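Probable exosome complex exonuclease 2 (Pyrococcus abyssi, PDB 2PO1) probably serves as a non-catalytic subunit of the archaeal exosome, an RNA-degrading complex, and helps to structure the active site of its partner Rrp41. Local coordinates at residues Lys121-Leu125 with Glu126-Ile130; Val129-Pro132 with Gly133-Arg137; Asn20-Glu24 with Gly25-Asp29; Glu248-Met251 with Tyr252-Thr256. All coordinates share one frame; numbering follows the deposited sequence.

Interaction 1. Residues Lys121-Leu125 with Glu126-Ile130; sequences KALNL and EKMVI
Asn-124 grips the following turn with two oxygens. Asn-124 O accepts the N-H of Lys-127 at 3.0 Å, and Asn-124 OD1 takes the N-H of Glu-126 at 3.2 Å. The second bond is bent, 138° at the hydrogen, and is reached because CG lies anti to the backbone N (chi1 -166°), which brings OD1 toward the N-H of Glu-126. A weak bond from Met-128 N to Leu-125 O continues the short 3-10 turn. Side-chain oxygen to the amide two residues on defines an Asx turn, a role for which the short side chain of asparagine is well suited; the turn lies in the loop between helix 104-118 and strand 135-147. The other end of the amide, ND2, bonds to Glu-193, which also pairs with Lys-127 NZ, and the methylenes of Lys-127 run past it, with CE 3.7 Å from Asn-124 ND2. A water accepts from Leu-125 N and weakly reaches Glu-126 OE2. Lys-121 CE also lies 3.4 Å from Glu-126 OE2, but its NZ stays beyond salt-bridge distance. On the buried side, Met-128 SD meets Leu-123 CD2 at 3.6 Å, the two side chains at about a right angle, and Met-128 CE meets Leu-125 CD2 at 3.9 Å.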
loop_
_atom_site.group_PDB
_atom_site.type_symbol
_atom_site.label_atom_id
_atom_site.label_comp_id
_atom_site.label_asym_id
_atom_site.label_seq_id
_atom_site.Cartn_x
_atom_site.Cartn_y
_atom_site.Cartn_z
ATOM N N LYS C 121 27.982 13.829 11.298
ATOM C CA LYS C 121 28.056 13.017 12.499
ATOM C C LYS C 121 27.604 13.790 13.732
ATOM O O LYS C 121 28.123 13.596 14.835
ATOM C CB LYS C 121 29.457 12.495 12.641
ATOM C CG LYS C 121 29.805 11.509 11.548
ATOM C CD LYS C 121 30.990 10.696 12.040
ATOM C CE LYS C 121 31.111 9.372 11.317
ATOM N NZ LYS C 121 32.083 9.495 10.182
ATOM N N ALA C 122 26.626 14.660 13.530
ATOM C CA ALA C 122 26.104 15.455 14.627
ATOM C C ALA C 122 25.508 14.546 15.659
ATOM O O ALA C 122 25.596 14.830 16.825
ATOM C CB ALA C 122 25.071 16.471 14.127
ATOM N N LEU C 123 24.891 13.446 15.227
ATOM C CA LEU C 123 24.524 12.404 16.161
ATOM C C LEU C 123 25.571 11.381 15.910
ATOM O O LEU C 123 25.603 10.760 14.828
ATOM C CB LEU C 123 23.210 11.761 15.818
ATOM C CG LEU C 123 22.257 11.238 16.900
ATOM C CD1 LEU C 123 21.420 10.116 16.343
ATOM C CD2 LEU C 123 22.896 10.916 18.148
ATOM N N ASN C 124 26.433 11.172 16.892
ATOM C CA ASN C 124 27.492 10.228 16.684
ATOM C C ASN C 124 27.008 8.778 16.883
ATOM O O ASN C 124 26.899 8.307 18.011
ATOM C CB ASN C 124 28.619 10.564 17.626
ATOM C CG ASN C 124 29.852 9.879 17.262
ATOM O OD1 ASN C 124 29.812 8.825 16.635
ATOM N ND2 ASN C 124 30.978 10.480 17.590
ATOM N N LEU C 125 26.749 8.067 15.785
ATOM C CA LEU C 125 26.156 6.750 15.825
ATOM C C LEU C 125 27.065 5.714 16.414
ATOM O O LEU C 125 26.619 4.636 16.846
ATOM C CB LEU C 125 25.740 6.284 14.410
ATOM C CG LEU C 125 24.800 7.208 13.653
ATOM C CD1 LEU C 125 24.423 6.592 12.342
ATOM C CD2 LEU C 125 23.539 7.547 14.466
ATOM N N GLU C 126 28.351 6.023 16.399
ATOM C CA GLU C 126 29.370 5.137 16.954
ATOM C C GLU C 126 29.304 5.107 18.473
ATOM O O GLU C 126 29.759 4.174 19.106
ATOM C CB GLU C 126 30.728 5.602 16.475
ATOM C CG GLU C 126 31.041 5.090 15.101
ATOM C CD GLU C 126 31.562 6.166 14.204
ATOM O OE1 GLU C 126 32.814 6.268 14.042
ATOM O OE2 GLU C 126 30.714 6.927 13.689
ATOM N N LYS C 127 28.717 6.127 19.055
ATOM C CA LYS C 127 28.585 6.230 20.485
ATOM C C LYS C 127 27.200 5.763 20.902
ATOM O O LYS C 127 26.671 6.168 21.940
ATOM C CB LYS C 127 28.855 7.668 20.920
ATOM C CG LYS C 127 30.264 8.097 20.600
ATOM C CD LYS C 127 30.625 9.441 21.187
ATOM C CE LYS C 127 32.150 9.723 21.033
ATOM N NZ LYS C 127 32.442 11.017 21.679
ATOM N N MET C 128 26.603 4.910 20.080
ATOM C CA MET C 128 25.226 4.469 20.305
ATOM C C MET C 128 25.158 2.963 20.215
ATOM O O MET C 128 24.079 2.371 20.075
ATOM C CB MET C 128 24.285 5.113 19.277
ATOM C CG MET C 128 23.895 6.494 19.654
ATOM S SD MET C 128 22.944 7.319 18.394
ATOM C CE MET C 128 22.056 5.970 17.655
ATOM N N VAL C 129 26.322 2.343 20.352
ATOM C CA VAL C 129 26.443 0.900 20.309
ATOM C C VAL C 129 26.419 0.340 21.719
ATOM O O VAL C 129 27.069 0.879 22.609
ATOM C CB VAL C 129 27.743 0.477 19.608
ATOM C CG1 VAL C 129 27.934 -0.997 19.719
ATOM C CG2 VAL C 129 27.675 0.888 18.165
ATOM N N ILE C 130 25.633 -0.702 21.941
ATOM C CA ILE C 130 25.629 -1.354 23.250
ATOM C C ILE C 130 26.362 -2.676 23.158
ATOM O O ILE C 130 27.266 -2.956 23.946
ATOM C CB ILE C 130 24.198 -1.587 23.797
ATOM C CG1 ILE C 130 23.384 -0.295 23.739
ATOM C CG2 ILE C 130 24.237 -2.167 25.201
ATOM C CD1 ILE C 130 24.056 0.923 24.375
HETATM O O HOH W 1 27.999 8.914 13.254
#

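Interaction 2. Residues Val129-Pro132 with Gly133-Arg137; sequences VIVP and GKIVR
Ile-135 faces Val-131 and Ile-130 across the turn, and its side chain touches both. CB of Ile-135 lies 4.1 Å from Val-131 N. From there the branches part: CG2 of Ile-135, set anti to the backbone N while CG1 lies beside it (chi1 -63°), reaches Ile-130 CB at 3.8 Å, and the longer arm ends with Ile-135 CD1 4.0 Å from Val-131 CG2. A beta-branched residue suits this place because it spreads apolar surface over two neighbours at once, and Val-181 of strand 181-184 also touches all three. The backbone O of Ile-135 accepts from both Ile-130 N and Val-131 N, each at 2.8 Å and in the carbonyl plane. Val-131 O in turn takes the N-H groups of Ile-135 at 2.9 Å and Lys-134 at 3.0 Å, the latter tilted from the plane. On the other face of the pair, Val-136 CG1 packs against Val-129 CG2 at 4.1 Å. Pro-132, whose ring fixes phi, and Gly-133, which readily takes the positive phi of 79°, form the type II turn. One carbonyl serving two successive N-H groups on each side marks a pair of classic beta bulges, in a tight beta hairpin whose second arm is the start of strand 135-147 of the first RNase PH domain.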
loop_
_atom_site.group_PDB
_atom_site.type_symbol
_atom_site.label_atom_id
_atom_site.label_comp_id
_atom_site.label_asym_id
_atom_site.label_seq_id
_atom_site.Cartn_x
_atom_site.Cartn_y
_atom_site.Cartn_z
ATOM N N VAL C 129 26.322 2.343 20.352
ATOM C CA VAL C 129 26.443 0.900 20.309
ATOM C C VAL C 129 26.419 0.340 21.719
ATOM O O VAL C 129 27.069 0.879 22.609
ATOM C CB VAL C 129 27.743 0.477 19.608
ATOM C CG1 VAL C 129 27.934 -0.997 19.719
ATOM C CG2 VAL C 129 27.675 0.888 18.165
ATOM N N ILE C 130 25.633 -0.702 21.941
ATOM C CA ILE C 130 25.629 -1.354 23.250
ATOM C C ILE C 130 26.362 -2.676 23.158
ATOM O O ILE C 130 27.266 -2.956 23.946
ATOM C CB ILE C 130 24.198 -1.587 23.797
ATOM C CG1 ILE C 130 23.384 -0.295 23.739
ATOM C CG2 ILE C 130 24.237 -2.167 25.201
ATOM C CD1 ILE C 130 24.056 0.923 24.375
ATOM N N VAL C 131 25.980 -3.503 22.199
ATOM C CA VAL C 131 26.725 -4.724 21.929
ATOM C C VAL C 131 26.987 -4.643 20.446
ATOM O O VAL C 131 26.039 -4.673 19.662
ATOM C CB VAL C 131 25.896 -5.965 22.254
ATOM C CG1 VAL C 131 26.683 -7.232 21.976
ATOM C CG2 VAL C 131 25.434 -5.905 23.697
ATOM N N PRO C 132 28.259 -4.446 20.046
ATOM C CA PRO C 132 28.572 -4.358 18.614
ATOM C C PRO C 132 27.924 -5.465 17.790
ATOM O O PRO C 132 27.952 -6.611 18.175
ATOM C CB PRO C 132 30.098 -4.450 18.588
ATOM C CG PRO C 132 30.492 -3.772 19.852
ATOM C CD PRO C 132 29.462 -4.233 20.872
ATOM N N GLY C 133 27.261 -5.092 16.706
ATOM C CA GLY C 133 26.672 -6.076 15.818
ATOM C C GLY C 133 25.358 -6.663 16.276
ATOM O O GLY C 133 24.808 -7.512 15.583
ATOM N N LYS C 134 24.848 -6.236 17.432
ATOM C CA LYS C 134 23.672 -6.886 18.019
ATOM C C LYS C 134 22.672 -5.946 18.674
ATOM O O LYS C 134 21.475 -6.158 18.570
ATOM C CB LYS C 134 24.114 -7.932 19.052
ATOM C CG LYS C 134 25.130 -8.933 18.509
ATOM C CD LYS C 134 24.510 -10.325 18.276
ATOM C CE LYS C 134 23.781 -10.490 16.912
ATOM N NZ LYS C 134 23.598 -11.969 16.625
ATOM N N ILE C 135 23.146 -4.939 19.400
ATOM C CA ILE C 135 22.239 -4.087 20.142
ATOM C C ILE C 135 22.783 -2.701 20.148
ATOM O O ILE C 135 23.794 -2.436 20.779
ATOM C CB ILE C 135 22.036 -4.511 21.615
ATOM C CG1 ILE C 135 21.391 -5.900 21.704
ATOM C CG2 ILE C 135 21.211 -3.412 22.368
ATOM C CD1 ILE C 135 21.574 -6.559 22.988
ATOM N N VAL C 136 22.087 -1.819 19.436
ATOM C CA VAL C 136 22.442 -0.435 19.363
ATOM C C VAL C 136 21.212 0.419 19.702
ATOM O O VAL C 136 20.055 -0.056 19.716
ATOM C CB VAL C 136 23.037 -0.078 17.983
ATOM C CG1 VAL C 136 24.144 -1.039 17.650
ATOM C CG2 VAL C 136 21.982 -0.138 16.904
ATOM N N ARG C 137 21.477 1.663 20.043
ATOM C CA ARG C 137 20.422 2.615 20.161
ATOM C C ARG C 137 19.883 2.944 18.775
ATOM O O ARG C 137 20.650 3.104 17.800
ATOM C CB ARG C 137 20.880 3.886 20.887
ATOM C CG ARG C 137 19.839 4.208 21.940
ATOM C CD ARG C 137 20.195 5.396 22.702
ATOM N NE ARG C 137 21.027 5.127 23.876
ATOM C CZ ARG C 137 20.568 4.687 25.035
ATOM N NH1 ARG C 137 21.405 4.562 26.044
ATOM N NH2 ARG C 137 19.287 4.364 25.185
#

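Interaction 3. Residues Asn20-Glu24 with Gly25-Asp29; sequences NLLKE and GKRID
Leu-21 O is met from beyond the helix end by Lys-26 N, a hydrogen bond of 2.9 Å, and Gly-25 N closes on Leu-22 O at 2.8 Å. Both donors stand above the carbonyl planes, as happens when the chain folds back over the last turn. Leu-21 O also receives Glu-24 N, which comes from the opposite face of its plane, so one oxygen is held by two N-H groups. A softer contact joins Leu-22 CA to Lys-26 O at 3.3 Å, a CA-H...O interaction. Together the 6-to-1 and 5-to-2 bonds make the Schellman motif that ends helix 13-23, with Gly-25 as its C-prime residue; glycine suits the positive phi because it has no CB to press on Glu-24 O. The apolar part of the motif pairs Leu-21 with the aliphatic stem of Lys-26, CD2 to CB at 3.7 Å. Lys-26 has CG anti to its carbonyl carbon (chi1 -66°), which lays CG 3.4 Å from Glu-24 O. Leu-21 CD1 reaches on to Ile-28 CG2 at 3.6 Å, the two side chains crossing at about a right angle. Leu-22 and Arg-27 instead run side by side, CD2 to CG at 4.1 Å. The guanidinium of Arg-27 is occupied beyond this turn, bonding to the carbonyls of Val-210 and Gly-32 and making a salt bridge with Glu-216.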
loop_
_atom_site.group_PDB
_atom_site.type_symbol
_atom_site.label_atom_id
_atom_site.label_comp_id
_atom_site.label_asym_id
_atom_site.label_seq_id
_atom_site.Cartn_x
_atom_site.Cartn_y
_atom_site.Cartn_z
ATOM N N ASN C 20 8.547 43.192 -7.336
ATOM C CA ASN C 20 8.749 44.605 -7.386
ATOM C C ASN C 20 9.229 45.114 -6.059
ATOM O O ASN C 20 10.116 45.947 -6.027
ATOM C CB ASN C 20 7.483 45.339 -7.855
ATOM C CG ASN C 20 7.192 45.110 -9.320
ATOM O OD1 ASN C 20 7.795 44.226 -9.938
ATOM N ND2 ASN C 20 6.249 45.883 -9.893
ATOM N N LEU C 21 8.635 44.652 -4.970
ATOM C CA LEU C 21 9.159 44.990 -3.664
ATOM C C LEU C 21 10.627 44.595 -3.582
ATOM O O LEU C 21 11.453 45.376 -3.116
ATOM C CB LEU C 21 8.410 44.265 -2.559
ATOM C CG LEU C 21 7.268 44.990 -1.870
ATOM C CD1 LEU C 21 6.716 44.132 -0.777
ATOM C CD2 LEU C 21 7.710 46.284 -1.311
ATOM N N LEU C 22 10.947 43.394 -4.070
ATOM C CA LEU C 22 12.322 42.917 -4.030
ATOM C C LEU C 22 13.254 43.852 -4.726
ATOM O O LEU C 22 14.340 44.120 -4.221
ATOM C CB LEU C 22 12.444 41.547 -4.650
ATOM C CG LEU C 22 12.290 40.349 -3.742
ATOM C CD1 LEU C 22 12.865 39.198 -4.525
ATOM C CD2 LEU C 22 13.007 40.524 -2.412
ATOM N N LYS C 23 12.820 44.379 -5.874
ATOM C CA LYS C 23 13.584 45.415 -6.609
ATOM C C LYS C 23 13.875 46.657 -5.778
ATOM O O LYS C 23 14.852 47.380 -6.022
ATOM C CB LYS C 23 12.846 45.810 -7.891
ATOM C CG LYS C 23 13.127 44.917 -9.124
ATOM C CD LYS C 23 13.065 43.423 -8.840
ATOM C CE LYS C 23 13.223 42.588 -10.132
ATOM N NZ LYS C 23 12.351 43.082 -11.248
ATOM N N GLU C 24 13.038 46.912 -4.784
ATOM C CA GLU C 24 13.200 48.084 -3.949
ATOM C C GLU C 24 13.860 47.694 -2.640
ATOM O O GLU C 24 13.862 48.472 -1.676
ATOM C CB GLU C 24 11.844 48.746 -3.699
ATOM C CG GLU C 24 11.049 49.023 -4.967
ATOM C CD GLU C 24 9.647 49.526 -4.667
ATOM O OE1 GLU C 24 9.546 50.623 -4.063
ATOM O OE2 GLU C 24 8.657 48.820 -5.030
ATOM N N GLY C 25 14.403 46.471 -2.617
ATOM C CA GLY C 25 15.214 45.996 -1.522
ATOM C C GLY C 25 14.319 45.587 -0.399
ATOM O O GLY C 25 14.777 45.479 0.745
ATOM N N LYS C 26 13.044 45.320 -0.727
ATOM C CA LYS C 26 12.053 45.102 0.303
ATOM C C LYS C 26 11.377 43.773 0.169
ATOM O O LYS C 26 11.305 43.219 -0.921
ATOM C CB LYS C 26 11.017 46.214 0.299
ATOM C CG LYS C 26 11.595 47.543 0.692
ATOM C CD LYS C 26 10.550 48.637 0.569
ATOM C CE LYS C 26 10.709 49.587 1.753
ATOM N NZ LYS C 26 9.776 50.761 1.521
ATOM N N ARG C 27 10.910 43.264 1.295
ATOM C CA ARG C 27 10.152 42.016 1.330
ATOM C C ARG C 27 8.787 42.340 1.890
ATOM O O ARG C 27 8.608 43.392 2.490
ATOM C CB ARG C 27 10.877 40.947 2.163
ATOM C CG ARG C 27 12.191 40.545 1.556
ATOM C CD ARG C 27 12.969 39.685 2.531
ATOM N NE ARG C 27 12.523 38.314 2.517
ATOM C CZ ARG C 27 13.107 37.333 3.211
ATOM N NH1 ARG C 27 12.657 36.105 3.102
ATOM N NH2 ARG C 27 14.144 37.594 3.994
ATOM N N ILE C 28 7.812 41.472 1.657
ATOM C CA ILE C 28 6.456 41.833 2.002
ATOM C C ILE C 28 6.284 42.119 3.480
ATOM O O ILE C 28 5.391 42.840 3.830
ATOM C CB ILE C 28 5.392 40.801 1.555
ATOM C CG1 ILE C 28 5.874 39.392 1.760
ATOM C CG2 ILE C 28 4.966 41.072 0.120
ATOM C CD1 ILE C 28 4.728 38.326 1.832
ATOM N N ASP C 29 7.113 41.529 4.336
ATOM C CA ASP C 29 6.975 41.696 5.776
ATOM C C ASP C 29 8.057 42.589 6.340
ATOM O O ASP C 29 8.304 42.582 7.535
ATOM C CB ASP C 29 7.050 40.341 6.475
ATOM C CG ASP C 29 8.357 39.626 6.198
ATOM O OD1 ASP C 29 8.592 38.553 6.788
ATOM O OD2 ASP C 29 9.165 40.152 5.388
#

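Interaction 4. Residues Glu248-Met251 with Tyr252-Thr256; sequences EEVM and YAVET
Tyr-252 N donates to Glu-248 O at 3.1 Å, the first of four i-to-i+4 bonds across this junction. Ala-253 N follows to Glu-249 O, Val-254 N to Val-250 O at 2.7 Å, and Glu-255 N to Met-251 O. CB of Tyr-252 lies 3.3 Å from Glu-249 O, and CG anti to the backbone N (chi1 166°) turns the ring so that this oxygen lies at its edge, in its plane. Over one ring face, near the rim, lies Thr-256 OG1. Thr-256 OG1 is held there by its hydrogen bond to Tyr-252 O, 2.6 Å long; Thr-256 N reaches the same oxygen from the opposite face of its plane, so threonine ties its hydroxyl back into the helix. Val-250 CG1 and Val-254 CG2 touch at 4.2 Å, one turn apart. Farther out, Tyr-252 OH bonds to Glu-34 and Glu-249 makes a salt bridge with Lys-203. Val-250, Ala-253 and Val-254 lie on strand 222-228, where short apolar side chains let the helix backbone come close to the sheet. Val-250, Met-251 and Val-254 also pack on another protein chain, and Glu-255 OE1 pairs with a basic side chain of that subunit. This is an amphipathic helix laid across the antiparallel sheet of the second RNase PH domain and against a neighbouring subunit.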
loop_
_atom_site.group_PDB
_atom_site.type_symbol
_atom_site.label_atom_id
_atom_site.label_comp_id
_atom_site.label_asym_id
_atom_site.label_seq_id
_atom_site.Cartn_x
_atom_site.Cartn_y
_atom_site.Cartn_z
ATOM N N GLU C 248 28.174 32.061 -8.294
ATOM C CA GLU C 248 28.392 33.140 -7.342
ATOM C C GLU C 248 27.223 33.269 -6.398
ATOM O O GLU C 248 27.398 33.769 -5.318
ATOM C CB GLU C 248 28.628 34.451 -8.059
ATOM C CG GLU C 248 28.016 34.439 -9.430
ATOM C CD GLU C 248 28.924 33.762 -10.456
ATOM O OE1 GLU C 248 30.178 34.028 -10.455
ATOM O OE2 GLU C 248 28.370 32.975 -11.263
ATOM N N GLU C 249 26.034 32.820 -6.793
ATOM C CA GLU C 249 24.878 32.804 -5.861
ATOM C C GLU C 249 25.013 31.727 -4.832
ATOM O O GLU C 249 24.730 31.936 -3.662
ATOM C CB GLU C 249 23.549 32.659 -6.612
ATOM C CG GLU C 249 23.188 33.934 -7.460
ATOM C CD GLU C 249 22.043 33.698 -8.441
ATOM O OE1 GLU C 249 21.756 32.526 -8.770
ATOM O OE2 GLU C 249 21.425 34.687 -8.903
ATOM N N VAL C 250 25.438 30.553 -5.268
ATOM C CA VAL C 250 25.803 29.469 -4.343
ATOM C C VAL C 250 26.862 29.861 -3.315
ATOM O O VAL C 250 26.676 29.690 -2.109
ATOM C CB VAL C 250 26.271 28.256 -5.142
ATOM C CG1 VAL C 250 26.858 27.150 -4.221
ATOM C CG2 VAL C 250 25.110 27.776 -5.968
ATOM N N MET C 251 27.981 30.372 -3.810
ATOM C CA MET C 251 29.034 30.873 -2.953
ATOM C C MET C 251 28.483 31.861 -1.905
ATOM O O MET C 251 28.741 31.736 -0.725
ATOM C CB MET C 251 30.086 31.561 -3.813
ATOM C CG MET C 251 30.781 30.642 -4.814
ATOM S SD MET C 251 31.941 31.459 -5.995
ATOM C CE MET C 251 32.977 32.488 -4.940
ATOM N N TYR C 252 27.707 32.835 -2.360
ATOM C CA TYR C 252 26.983 33.741 -1.478
ATOM C C TYR C 252 26.120 32.989 -0.475
ATOM O O TYR C 252 26.108 33.313 0.710
ATOM C CB TYR C 252 26.075 34.685 -2.320
ATOM C CG TYR C 252 25.060 35.405 -1.463
ATOM C CD1 TYR C 252 23.770 34.893 -1.320
ATOM C CD2 TYR C 252 25.414 36.553 -0.733
ATOM C CE1 TYR C 252 22.871 35.487 -0.534
ATOM C CE2 TYR C 252 24.494 37.188 0.052
ATOM C CZ TYR C 252 23.222 36.626 0.163
ATOM O OH TYR C 252 22.252 37.183 0.943
ATOM N N ALA C 253 25.360 31.996 -0.958
ATOM C CA ALA C 253 24.465 31.261 -0.108
ATOM C C ALA C 253 25.298 30.540 0.981
ATOM O O ALA C 253 24.921 30.513 2.160
ATOM C CB ALA C 253 23.697 30.215 -0.950
ATOM N N VAL C 254 26.434 29.954 0.580
ATOM C CA VAL C 254 27.212 29.132 1.514
ATOM C C VAL C 254 27.688 30.044 2.621
ATOM O O VAL C 254 27.501 29.797 3.829
ATOM C CB VAL C 254 28.445 28.502 0.828
ATOM C CG1 VAL C 254 29.314 27.902 1.877
ATOM C CG2 VAL C 254 28.014 27.397 -0.152
ATOM N N GLU C 255 28.254 31.148 2.192
ATOM C CA GLU C 255 28.817 32.064 3.128
ATOM C C GLU C 255 27.777 32.654 4.091
ATOM O O GLU C 255 27.968 32.682 5.300
ATOM C CB GLU C 255 29.593 33.103 2.336
ATOM C CG GLU C 255 29.952 34.234 3.098
ATOM C CD GLU C 255 31.210 34.840 2.563
ATOM O OE1 GLU C 255 31.703 34.353 1.514
ATOM O OE2 GLU C 255 31.700 35.794 3.211
ATOM N N THR C 256 26.660 33.100 3.546
ATOM C CA THR C 256 25.578 33.655 4.320
ATOM C C THR C 256 24.930 32.636 5.228
ATOM O O THR C 256 24.550 32.987 6.310
ATOM C CB THR C 256 24.512 34.184 3.366
ATOM O OG1 THR C 256 25.163 35.050 2.469
ATOM C CG2 THR C 256 23.431 34.934 4.107
#

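Along the chain the order is interaction 3, 1, 2, 4. Interactions 1 and 2 are continuous, sharing Val-129 and Ile-130, with centres 10 Å apart; together they form the link from helix 104-118 into strand 135-147, and their nearest atoms come within about 7 Å of the bound nucleic acid. Interaction 3, at the end of helix 13-23, lies on the opposite side of the chain's centre, about 45 Å from interaction 1 between centres. Interaction 4, on helix 247-275, is its closer companion, about 20 Å away between centres. The turns near the nucleic acid thus belong to the first RNase PH domain, whereas residues 248-256 of the second contribute to the assembly interface.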